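Local coordinates for protein titin (Homo sapiens, PDB 3LCY) that forms a giant sarcomeric filament of striated muscle, represented here by two tandem immunoglobulin domains from its A-band region, at residues L96-H104 and V177-A188; E47-K55 and L65-D74. All coordinates share one frame; numbering follows the deposited sequence.

Interaction 1: residues L96-H104 and V177-A188; sequences LLQATPQFH and VQLSNVFGTVDA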
loop_
_atom_site.group_PDB
_atom_site.type_symbol
_atom_site.label_atom_id
_atom_site.label_comp_id
_atom_site.label_asym_id
_atom_site.label_seq_id
_atom_site.Cartn_x
_atom_site.Cartn_y
_atom_site.Cartn_z
ATOM N N LEU A 96 8.323 -4.118 -0.752
ATOM C CA LEU A 96 7.654 -3.574 -1.927
ATOM C C LEU A 96 6.774 -4.639 -2.568
ATOM O O LEU A 96 7.232 -5.743 -2.863
ATOM C CB LEU A 96 8.671 -3.040 -2.939
ATOM C CG LEU A 96 9.396 -1.733 -2.604
ATOM C CD1 LEU A 96 10.221 -1.859 -1.333
ATOM C CD2 LEU A 96 10.275 -1.306 -3.765
ATOM N N LEU A 97 5.507 -4.305 -2.780
ATOM C CA LEU A 97 4.560 -5.253 -3.345
ATOM C C LEU A 97 4.494 -5.157 -4.863
ATOM O O LEU A 97 4.865 -4.140 -5.451
ATOM C CB LEU A 97 3.167 -5.040 -2.754
ATOM C CG LEU A 97 3.038 -5.216 -1.242
ATOM C CD1 LEU A 97 1.601 -4.990 -0.806
ATOM C CD2 LEU A 97 3.516 -6.594 -0.816
ATOM N N GLN A 98 4.020 -6.229 -5.487
ATOM C CA GLN A 98 3.795 -6.252 -6.925
ATOM C C GLN A 98 2.375 -6.720 -7.216
ATOM O O GLN A 98 1.963 -7.794 -6.775
ATOM C CB GLN A 98 4.806 -7.168 -7.615
ATOM C CG GLN A 98 6.245 -6.705 -7.500
ATOM C CD GLN A 98 7.223 -7.702 -8.086
ATOM O OE1 GLN A 98 8.403 -7.705 -7.740
ATOM N NE2 GLN A 98 6.734 -8.560 -8.974
ATOM N N ALA A 99 1.624 -5.908 -7.951
ATOM C CA ALA A 99 0.244 -6.241 -8.275
ATOM C C ALA A 99 -0.227 -5.475 -9.503
ATOM O O ALA A 99 -0.065 -4.257 -9.586
ATOM C CB ALA A 99 -0.664 -5.957 -7.089
ATOM N N THR A 100 -0.803 -6.196 -10.459
ATOM C CA THR A 100 -1.364 -5.566 -11.642
ATOM C C THR A 100 -2.554 -4.721 -11.217
ATOM O O THR A 100 -3.355 -5.153 -10.389
ATOM C CB THR A 100 -1.832 -6.609 -12.667
ATOM O OG1 THR A 100 -2.972 -7.308 -12.152
ATOM C CG2 THR A 100 -0.718 -7.603 -12.956
ATOM N N PRO A 101 -2.667 -3.505 -11.772
ATOM C CA PRO A 101 -3.762 -2.601 -11.419
ATOM C C PRO A 101 -5.108 -3.315 -11.461
ATOM O O PRO A 101 -5.403 -4.031 -12.418
ATOM C CB PRO A 101 -3.685 -1.529 -12.505
ATOM C CG PRO A 101 -2.241 -1.497 -12.878
ATOM C CD PRO A 101 -1.767 -2.919 -12.780
ATOM N N GLN A 102 -5.908 -3.119 -10.420
ATOM C CA GLN A 102 -7.182 -3.809 -10.277
ATOM C C GLN A 102 -8.109 -3.005 -9.378
ATOM O O GLN A 102 -7.724 -2.606 -8.281
ATOM C CB GLN A 102 -6.959 -5.193 -9.665
ATOM C CG GLN A 102 -8.223 -5.855 -9.141
ATOM C CD GLN A 102 -7.929 -7.014 -8.204
ATOM O OE1 GLN A 102 -6.797 -7.190 -7.751
ATOM N NE2 GLN A 102 -8.951 -7.806 -7.903
ATOM N N PHE A 103 -9.330 -2.766 -9.841
ATOM C CA PHE A 103 -10.306 -2.071 -9.015
ATOM C C PHE A 103 -10.674 -2.927 -7.810
ATOM O O PHE A 103 -10.896 -4.131 -7.930
ATOM C CB PHE A 103 -11.540 -1.673 -9.826
ATOM C CG PHE A 103 -11.266 -0.610 -10.851
ATOM C CD1 PHE A 103 -10.964 0.685 -10.458
ATOM C CD2 PHE A 103 -11.310 -0.902 -12.205
ATOM C CE1 PHE A 103 -10.709 1.668 -11.394
ATOM C CE2 PHE A 103 -11.058 0.077 -13.146
ATOM C CZ PHE A 103 -10.757 1.363 -12.740
ATOM N N HIS A 104 -10.728 -2.287 -6.648
ATOM C CA HIS A 104 -10.852 -2.997 -5.382
ATOM C C HIS A 104 -12.150 -3.789 -5.248
ATOM O O HIS A 104 -13.237 -3.211 -5.213
ATOM C CB HIS A 104 -10.724 -2.016 -4.211
ATOM C CG HIS A 104 -10.251 -2.652 -2.939
ATOM N ND1 HIS A 104 -10.933 -3.678 -2.321
ATOM C CD2 HIS A 104 -9.165 -2.405 -2.169
ATOM C CE1 HIS A 104 -10.286 -4.039 -1.228
ATOM N NE2 HIS A 104 -9.211 -3.282 -1.111
ATOM N N VAL A 177 -12.248 6.049 -15.458
ATOM C CA VAL A 177 -11.101 6.079 -14.563
ATOM C C VAL A 177 -10.107 5.006 -14.994
ATOM O O VAL A 177 -10.466 3.835 -15.138
ATOM C CB VAL A 177 -11.515 5.862 -13.097
ATOM C CG1 VAL A 177 -12.382 4.619 -12.967
ATOM C CG2 VAL A 177 -10.283 5.763 -12.213
ATOM N N GLN A 178 -8.866 5.408 -15.221
ATOM C CA GLN A 178 -7.838 4.489 -15.673
ATOM C C GLN A 178 -6.660 4.350 -14.725
ATOM O O GLN A 178 -6.127 5.333 -14.238
ATOM C CB GLN A 178 -7.341 4.942 -17.040
ATOM C CG GLN A 178 -6.723 3.854 -17.873
ATOM C CD GLN A 178 -6.619 4.247 -19.319
ATOM O OE1 GLN A 178 -5.969 5.227 -19.660
ATOM N NE2 GLN A 178 -7.268 3.486 -20.183
ATOM N N LEU A 179 -6.262 3.111 -14.480
ATOM C CA LEU A 179 -5.140 2.817 -13.610
ATOM C C LEU A 179 -4.097 2.033 -14.387
ATOM O O LEU A 179 -4.415 1.041 -15.018
ATOM C CB LEU A 179 -5.606 2.004 -12.407
ATOM C CG LEU A 179 -6.368 2.738 -11.306
ATOM C CD1 LEU A 179 -7.307 3.749 -11.895
ATOM C CD2 LEU A 179 -7.137 1.757 -10.460
ATOM N N SER A 180 -2.847 2.471 -14.343
ATOM C CA SER A 180 -1.808 1.744 -15.059
ATOM C C SER A 180 -0.423 1.706 -14.429
ATOM O O SER A 180 0.052 2.695 -13.896
ATOM C CB SER A 180 -1.629 2.333 -16.466
ATOM O OG SER A 180 -2.827 2.343 -17.205
ATOM N N ASN A 181 0.236 0.564 -14.554
ATOM C CA ASN A 181 1.584 0.356 -14.042
ATOM C C ASN A 181 2.367 -0.564 -14.982
ATOM O O ASN A 181 1.866 -0.942 -16.030
ATOM C CB ASN A 181 1.600 -0.108 -12.583
ATOM C CG ASN A 181 1.165 -1.536 -12.410
ATOM O OD1 ASN A 181 1.152 -2.313 -13.347
ATOM N ND2 ASN A 181 0.817 -1.890 -11.192
ATOM N N VAL A 182 3.594 -0.909 -14.624
ATOM C CA VAL A 182 4.409 -1.763 -15.478
ATOM C C VAL A 182 3.732 -3.100 -15.736
ATOM O O VAL A 182 3.818 -3.642 -16.826
ATOM C CB VAL A 182 5.797 -2.010 -14.868
ATOM C CG1 VAL A 182 6.648 -0.775 -14.990
ATOM C CG2 VAL A 182 5.671 -2.415 -13.426
ATOM N N PHE A 183 3.074 -3.634 -14.722
ATOM C CA PHE A 183 2.357 -4.901 -14.822
ATOM C C PHE A 183 1.139 -4.916 -15.758
ATOM O O PHE A 183 0.872 -5.917 -16.407
ATOM C CB PHE A 183 2.056 -5.440 -13.434
ATOM C CG PHE A 183 3.277 -5.572 -12.592
ATOM C CD1 PHE A 183 4.328 -6.362 -13.015
ATOM C CD2 PHE A 183 3.403 -4.882 -11.408
ATOM C CE1 PHE A 183 5.464 -6.479 -12.261
ATOM C CE2 PHE A 183 4.542 -4.997 -10.652
ATOM C CZ PHE A 183 5.574 -5.795 -11.080
ATOM N N GLY A 184 0.391 -3.821 -15.810
ATOM C CA GLY A 184 -0.771 -3.752 -16.675
ATOM C C GLY A 184 -1.644 -2.525 -16.499
ATOM O O GLY A 184 -1.296 -1.610 -15.768
ATOM N N THR A 185 -2.786 -2.510 -17.178
ATOM C CA THR A 185 -3.727 -1.405 -17.068
ATOM C C THR A 185 -5.144 -1.925 -16.864
ATOM O O THR A 185 -5.447 -3.073 -17.191
ATOM C CB THR A 185 -3.703 -0.520 -18.327
ATOM O OG1 THR A 185 -4.627 0.565 -18.174
ATOM C CG2 THR A 185 -4.084 -1.330 -19.553
ATOM N N VAL A 186 -6.004 -1.074 -16.316
ATOM C CA VAL A 186 -7.413 -1.402 -16.137
ATOM C C VAL A 186 -8.223 -0.112 -16.121
ATOM O O VAL A 186 -7.699 0.954 -15.794
ATOM C CB VAL A 186 -7.662 -2.186 -14.833
ATOM C CG1 VAL A 186 -7.542 -1.266 -13.629
ATOM C CG2 VAL A 186 -9.035 -2.849 -14.866
ATOM N N ASP A 187 -9.496 -0.203 -16.491
ATOM C CA ASP A 187 -10.353 0.974 -16.506
ATOM C C ASP A 187 -11.804 0.622 -16.208
ATOM O O ASP A 187 -12.222 -0.528 -16.351
ATOM C CB ASP A 187 -10.250 1.706 -17.848
ATOM C CG ASP A 187 -10.914 0.948 -18.979
ATOM O OD1 ASP A 187 -12.161 0.927 -19.031
ATOM O OD2 ASP A 187 -10.190 0.383 -19.826
ATOM N N ALA A 188 -12.565 1.625 -15.788
ATOM C CA ALA A 188 -13.981 1.447 -15.505
ATOM C C ALA A 188 -14.756 2.670 -15.973
ATOM O O ALA A 188 -14.254 3.791 -15.917
ATOM C CB ALA A 188 -14.201 1.212 -14.020
#
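Phe103 and Pro101 press into the hairpin of strands 173-180 and 185-195, the F-G hairpin of the second immunoglobulin domain, while strand 88-103 carries the chain over from the first. The packing is tight at the Phe103 end. With CG anti to its carbonyl carbon (chi1 -68°), the side chain drops onto the hairpin. The CZ end of the ring reaches Val177 CG1 at 3.6 Å and Ala188 CB touches CE2 at 3.5 Å, while Val177 O comes up at the ring edge. Leu179 CD2 approaches CE1 obliquely, and Val186 CG1 makes an off-centre CH-pi contact, 4.2 Å from the ring centroid. Pro101 continues this seam, its CB packing 4.0 Å from both Leu179 CB and Val186 CG1. Toward the hairpin turn the contact becomes looser and more exposed. The Phe183 ring crosses the extended chain of Gln98 at about a right angle, CE2 and CZ against its CB and CG, the amide and ring planes only 19° apart, with Val182 CG2 over one ring face and Gln98 OE1 bonded to Thr18. Thr100 CG2 meets Phe183 CB. Between the two regions sits Asn181, whose amide is held at both ends: OD1 accepts from Gly184 N in an Asx motif that pins the turn, and ND2, with its partner in the amide plane, donates to Ala99 O at 3.0 Å.

Interaction 2: residues E47-K55 and L65-D74; sequences ELIQSRKYK and LTVMTEEQED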
loop_
_atom_site.group_PDB
_atom_site.type_symbol
_atom_site.label_atom_id
_atom_site.label_comp_id
_atom_site.label_asym_id
_atom_site.label_seq_id
_atom_site.Cartn_x
_atom_site.Cartn_y
_atom_site.Cartn_z
ATOM N N GLU A 47 5.379 -4.577 18.575
ATOM C CA GLU A 47 6.036 -5.869 18.399
ATOM C C GLU A 47 5.153 -6.868 17.663
ATOM O O GLU A 47 4.015 -7.118 18.061
ATOM C CB GLU A 47 6.453 -6.465 19.745
ATOM C CG GLU A 47 6.846 -7.935 19.654
ATOM C CD GLU A 47 7.380 -8.488 20.959
ATOM O OE1 GLU A 47 8.280 -9.352 20.912
ATOM O OE2 GLU A 47 6.905 -8.059 22.031
ATOM N N LEU A 48 5.689 -7.441 16.591
ATOM C CA LEU A 48 4.997 -8.501 15.873
ATOM C C LEU A 48 5.076 -9.797 16.668
ATOM O O LEU A 48 6.146 -10.181 17.142
ATOM C CB LEU A 48 5.608 -8.706 14.486
ATOM C CG LEU A 48 5.392 -7.605 13.448
ATOM C CD1 LEU A 48 6.115 -7.952 12.154
ATOM C CD2 LEU A 48 3.911 -7.389 13.191
ATOM N N ILE A 49 3.938 -10.462 16.825
ATOM C CA ILE A 49 3.905 -11.754 17.491
ATOM C C ILE A 49 3.765 -12.851 16.447
ATOM O O ILE A 49 2.953 -12.743 15.528
ATOM C CB ILE A 49 2.744 -11.848 18.494
ATOM C CG1 ILE A 49 2.880 -10.755 19.554
ATOM C CG2 ILE A 49 2.718 -13.220 19.148
ATOM C CD1 ILE A 49 4.163 -10.843 20.351
ATOM N N GLN A 50 4.565 -13.903 16.581
ATOM C CA GLN A 50 4.552 -14.980 15.603
ATOM C C GLN A 50 3.151 -15.546 15.391
ATOM O O GLN A 50 2.398 -15.759 16.342
ATOM C CB GLN A 50 5.526 -16.095 15.997
ATOM C CG GLN A 50 5.596 -17.221 14.979
ATOM C CD GLN A 50 6.886 -18.012 15.063
ATOM O OE1 GLN A 50 7.490 -18.127 16.129
ATOM N NE2 GLN A 50 7.315 -18.563 13.933
ATOM N N SER A 51 2.816 -15.783 14.128
ATOM C CA SER A 51 1.544 -16.384 13.760
ATOM C C SER A 51 1.692 -17.060 12.406
ATOM O O SER A 51 2.807 -17.301 11.945
ATOM C CB SER A 51 0.449 -15.321 13.690
ATOM O OG SER A 51 0.704 -14.403 12.640
ATOM N N ARG A 52 0.568 -17.363 11.768
ATOM C CA ARG A 52 0.600 -17.967 10.444
ATOM C C ARG A 52 0.991 -16.927 9.402
ATOM O O ARG A 52 1.624 -17.247 8.396
ATOM C CB ARG A 52 -0.752 -18.590 10.095
ATOM C CG ARG A 52 -0.848 -19.084 8.659
ATOM C CD ARG A 52 -2.111 -19.896 8.423
ATOM N NE ARG A 52 -2.087 -21.163 9.150
ATOM C CZ ARG A 52 -3.060 -22.067 9.114
ATOM N NH1 ARG A 52 -4.145 -21.851 8.384
ATOM N NH2 ARG A 52 -2.948 -23.191 9.810
ATOM N N LYS A 53 0.619 -15.676 9.651
ATOM C CA LYS A 53 0.942 -14.593 8.733
ATOM C C LYS A 53 2.379 -14.113 8.921
ATOM O O LYS A 53 3.076 -13.825 7.950
ATOM C CB LYS A 53 -0.032 -13.426 8.903
ATOM C CG LYS A 53 0.191 -12.297 7.910
ATOM C CD LYS A 53 -0.786 -11.157 8.130
ATOM C CE LYS A 53 -0.592 -10.069 7.087
ATOM N NZ LYS A 53 -1.497 -8.905 7.306
ATOM N N TYR A 54 2.819 -14.024 10.172
ATOM C CA TYR A 54 4.183 -13.600 10.462
ATOM C C TYR A 54 5.009 -14.751 11.023
ATOM O O TYR A 54 5.034 -14.973 12.233
ATOM C CB TYR A 54 4.189 -12.432 11.451
ATOM C CG TYR A 54 3.376 -11.235 11.008
ATOM C CD1 TYR A 54 3.789 -10.447 9.943
ATOM C CD2 TYR A 54 2.206 -10.885 11.667
ATOM C CE1 TYR A 54 3.050 -9.349 9.539
ATOM C CE2 TYR A 54 1.462 -9.790 11.271
ATOM C CZ TYR A 54 1.887 -9.026 10.207
ATOM O OH TYR A 54 1.146 -7.935 9.816
ATOM N N LYS A 55 5.682 -15.481 10.139
ATOM C CA LYS A 55 6.545 -16.578 10.561
ATOM C C LYS A 55 7.923 -16.036 10.919
ATOM O O LYS A 55 8.466 -15.186 10.214
ATOM C CB LYS A 55 6.657 -17.629 9.457
ATOM C CG LYS A 55 5.331 -17.988 8.800
ATOM C CD LYS A 55 5.507 -19.104 7.783
ATOM C CE LYS A 55 4.306 -19.201 6.856
ATOM N NZ LYS A 55 3.027 -19.380 7.598
ATOM N N LEU A 65 12.143 -12.925 8.887
ATOM C CA LEU A 65 10.712 -12.750 9.094
ATOM C C LEU A 65 9.982 -13.043 7.792
ATOM O O LEU A 65 10.351 -12.528 6.736
ATOM C CB LEU A 65 10.398 -11.326 9.557
ATOM C CG LEU A 65 8.912 -10.951 9.590
ATOM C CD1 LEU A 65 8.167 -11.794 10.612
ATOM C CD2 LEU A 65 8.721 -9.469 9.877
ATOM N N THR A 66 8.960 -13.879 7.858
ATOM C CA THR A 66 8.209 -14.212 6.668
ATOM C C THR A 66 6.825 -13.626 6.781
ATOM O O THR A 66 6.098 -13.918 7.718
ATOM C CB THR A 66 8.076 -15.727 6.485
ATOM O OG1 THR A 66 9.373 -16.314 6.380
ATOM C CG2 THR A 66 7.285 -16.043 5.229
ATOM N N VAL A 67 6.459 -12.806 5.810
ATOM C CA VAL A 67 5.148 -12.194 5.817
ATOM C C VAL A 67 4.321 -12.777 4.695
ATOM O O VAL A 67 4.733 -12.759 3.544
ATOM C CB VAL A 67 5.233 -10.674 5.604
ATOM C CG1 VAL A 67 3.845 -10.058 5.579
ATOM C CG2 VAL A 67 6.091 -10.032 6.674
ATOM N N MET A 68 3.149 -13.296 5.031
ATOM C CA MET A 68 2.287 -13.846 4.014
ATOM C C MET A 68 1.413 -12.662 3.698
ATOM O O MET A 68 0.479 -12.354 4.422
ATOM C CB MET A 68 1.465 -15.001 4.566
ATOM C CG MET A 68 2.281 -16.064 5.261
ATOM S SD MET A 68 3.631 -16.706 4.277
ATOM C CE MET A 68 2.750 -17.451 2.921
ATOM N N THR A 69 1.730 -11.994 2.604
ATOM C CA THR A 69 1.015 -10.841 2.221
ATOM C C THR A 69 -0.386 -11.100 1.778
ATOM O O THR A 69 -0.641 -11.998 1.086
ATOM C CB THR A 69 1.795 -10.074 1.186
ATOM O OG1 THR A 69 1.777 -10.761 -0.052
ATOM C CG2 THR A 69 3.167 -9.930 1.624
ATOM N N GLU A 70 -1.299 -10.277 2.234
ATOM C CA GLU A 70 -2.659 -10.404 1.858
ATOM C C GLU A 70 -3.220 -9.116 1.343
ATOM O O GLU A 70 -4.080 -9.111 0.541
ATOM C CB GLU A 70 -3.473 -10.880 3.034
ATOM C CG GLU A 70 -3.064 -10.290 4.331
ATOM C CD GLU A 70 -4.048 -10.504 5.438
ATOM O OE1 GLU A 70 -5.057 -11.132 5.211
ATOM O OE2 GLU A 70 -3.828 -10.047 6.546
ATOM N N GLU A 71 -2.704 -8.015 1.835
ATOM C CA GLU A 71 -3.226 -6.703 1.537
ATOM C C GLU A 71 -2.152 -5.690 1.327
ATOM O O GLU A 71 -1.066 -5.869 1.707
ATOM C CB GLU A 71 -4.184 -6.242 2.628
ATOM C CG GLU A 71 -3.527 -5.983 3.933
ATOM C CD GLU A 71 -4.428 -5.472 4.994
ATOM O OE1 GLU A 71 -5.597 -5.301 4.753
ATOM O OE2 GLU A 71 -3.969 -5.250 6.096
ATOM N N GLN A 72 -2.500 -4.603 0.690
ATOM C CA GLN A 72 -1.581 -3.549 0.361
ATOM C C GLN A 72 -0.902 -2.950 1.544
ATOM O O GLN A 72 0.166 -2.497 1.453
ATOM C CB GLN A 72 -2.269 -2.479 -0.459
ATOM C CG GLN A 72 -2.126 -2.707 -1.888
ATOM C CD GLN A 72 -2.926 -1.799 -2.733
ATOM O OE1 GLN A 72 -2.663 -1.649 -3.885
ATOM N NE2 GLN A 72 -3.897 -1.197 -2.174
ATOM N N GLU A 73 -1.563 -2.982 2.660
ATOM C CA GLU A 73 -1.067 -2.411 3.878
ATOM C C GLU A 73 0.144 -3.118 4.489
ATOM O O GLU A 73 0.734 -2.635 5.397
ATOM C CB GLU A 73 -2.209 -2.315 4.853
ATOM C CG GLU A 73 -3.117 -1.198 4.578
ATOM C CD GLU A 73 -4.386 -1.582 3.909
ATOM O OE1 GLU A 73 -5.434 -1.032 4.229
ATOM O OE2 GLU A 73 -4.345 -2.398 3.025
ATOM N N ASP A 74 0.444 -4.306 4.000
ATOM C CA ASP A 74 1.558 -5.124 4.416
ATOM C C ASP A 74 2.843 -4.575 3.905
ATOM O O ASP A 74 3.858 -4.980 4.330
ATOM C CB ASP A 74 1.426 -6.566 3.937
ATOM C CG ASP A 74 0.350 -7.271 4.570
ATOM O OD1 ASP A 74 -0.179 -8.155 3.989
ATOM O OD2 ASP A 74 0.010 -6.948 5.647
HETATM O O HOH W 1 1.963 -6.614 7.649
HETATM O O HOH W 2 10.910 -16.954 8.466
#
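Lys53 NZ makes salt bridges to two carboxylates of segment 65-74, Glu70 OE2 at 2.7 Å through its anti lone pair and Asp74 OD2 at 3.0 Å on the syn side. The lysine is fully extended, with CG anti to the backbone N (chi1 -176°); it crosses Glu70 at about a right angle and meets Asp74 from the opposite direction. Its CG also lies over one face of the Tyr54 ring, while Leu48 CD2 covers the other. Val67 CG2 touches the edge of this ring at CD1. A water bridges Tyr54 OH and Asp74 OD2, donating to the carboxylate, so OD2 is met by both Lys53 and this water, which probably stabilises its charge. Beneath these side chains the backbones pair antiparallel: Thr66 N donates to Lys55 O at 2.7 Å and Lys55 N returns a bond to Thr66 O, while Met68 N reaches Lys53 O. On the sheet face of Lys55 and Thr66, Met68 SD rests 3.7 Å from Lys55 CE, and Lys55 NZ bends back to Arg52 O.

Farther out, Ser51 OG accepts from Tyr54 N in an ST motif that shapes the approach to strand 54-58. Asp74 OD1 takes the N-H of Glu70 at 3.0 Å, fixing the carboxylate that faces Lys53, and Asp74 O bonds to Tyr78 OH. That last bond is a tyrosine corner, and a basic residue before strand D paired with an E-F loop aspartate is a recurring feature of immunoglobulin domains, here of the I-set.

Overall arrangement
Interaction 2 comes first along the chain and lies within the first immunoglobulin domain; interaction 1 follows in series and joins the end of that domain to the second. Their centres are about 24 Å apart, yet they touch: Leu97 CD1 of strand 88-103 packs 3.7 Å from Gln72 O, and Leu97 CD2 also meets Thr69. Strand 88-103 belongs to the same sheet as strand 46-48, and it runs on without a break to pair with strand 121-130 of the second domain. Gln72 adds a bond to Gly129 across the junction. The E-F loop of one domain and the F-G hairpin of the next thus both border the short connection, consistent with a restrained, elongated tandem.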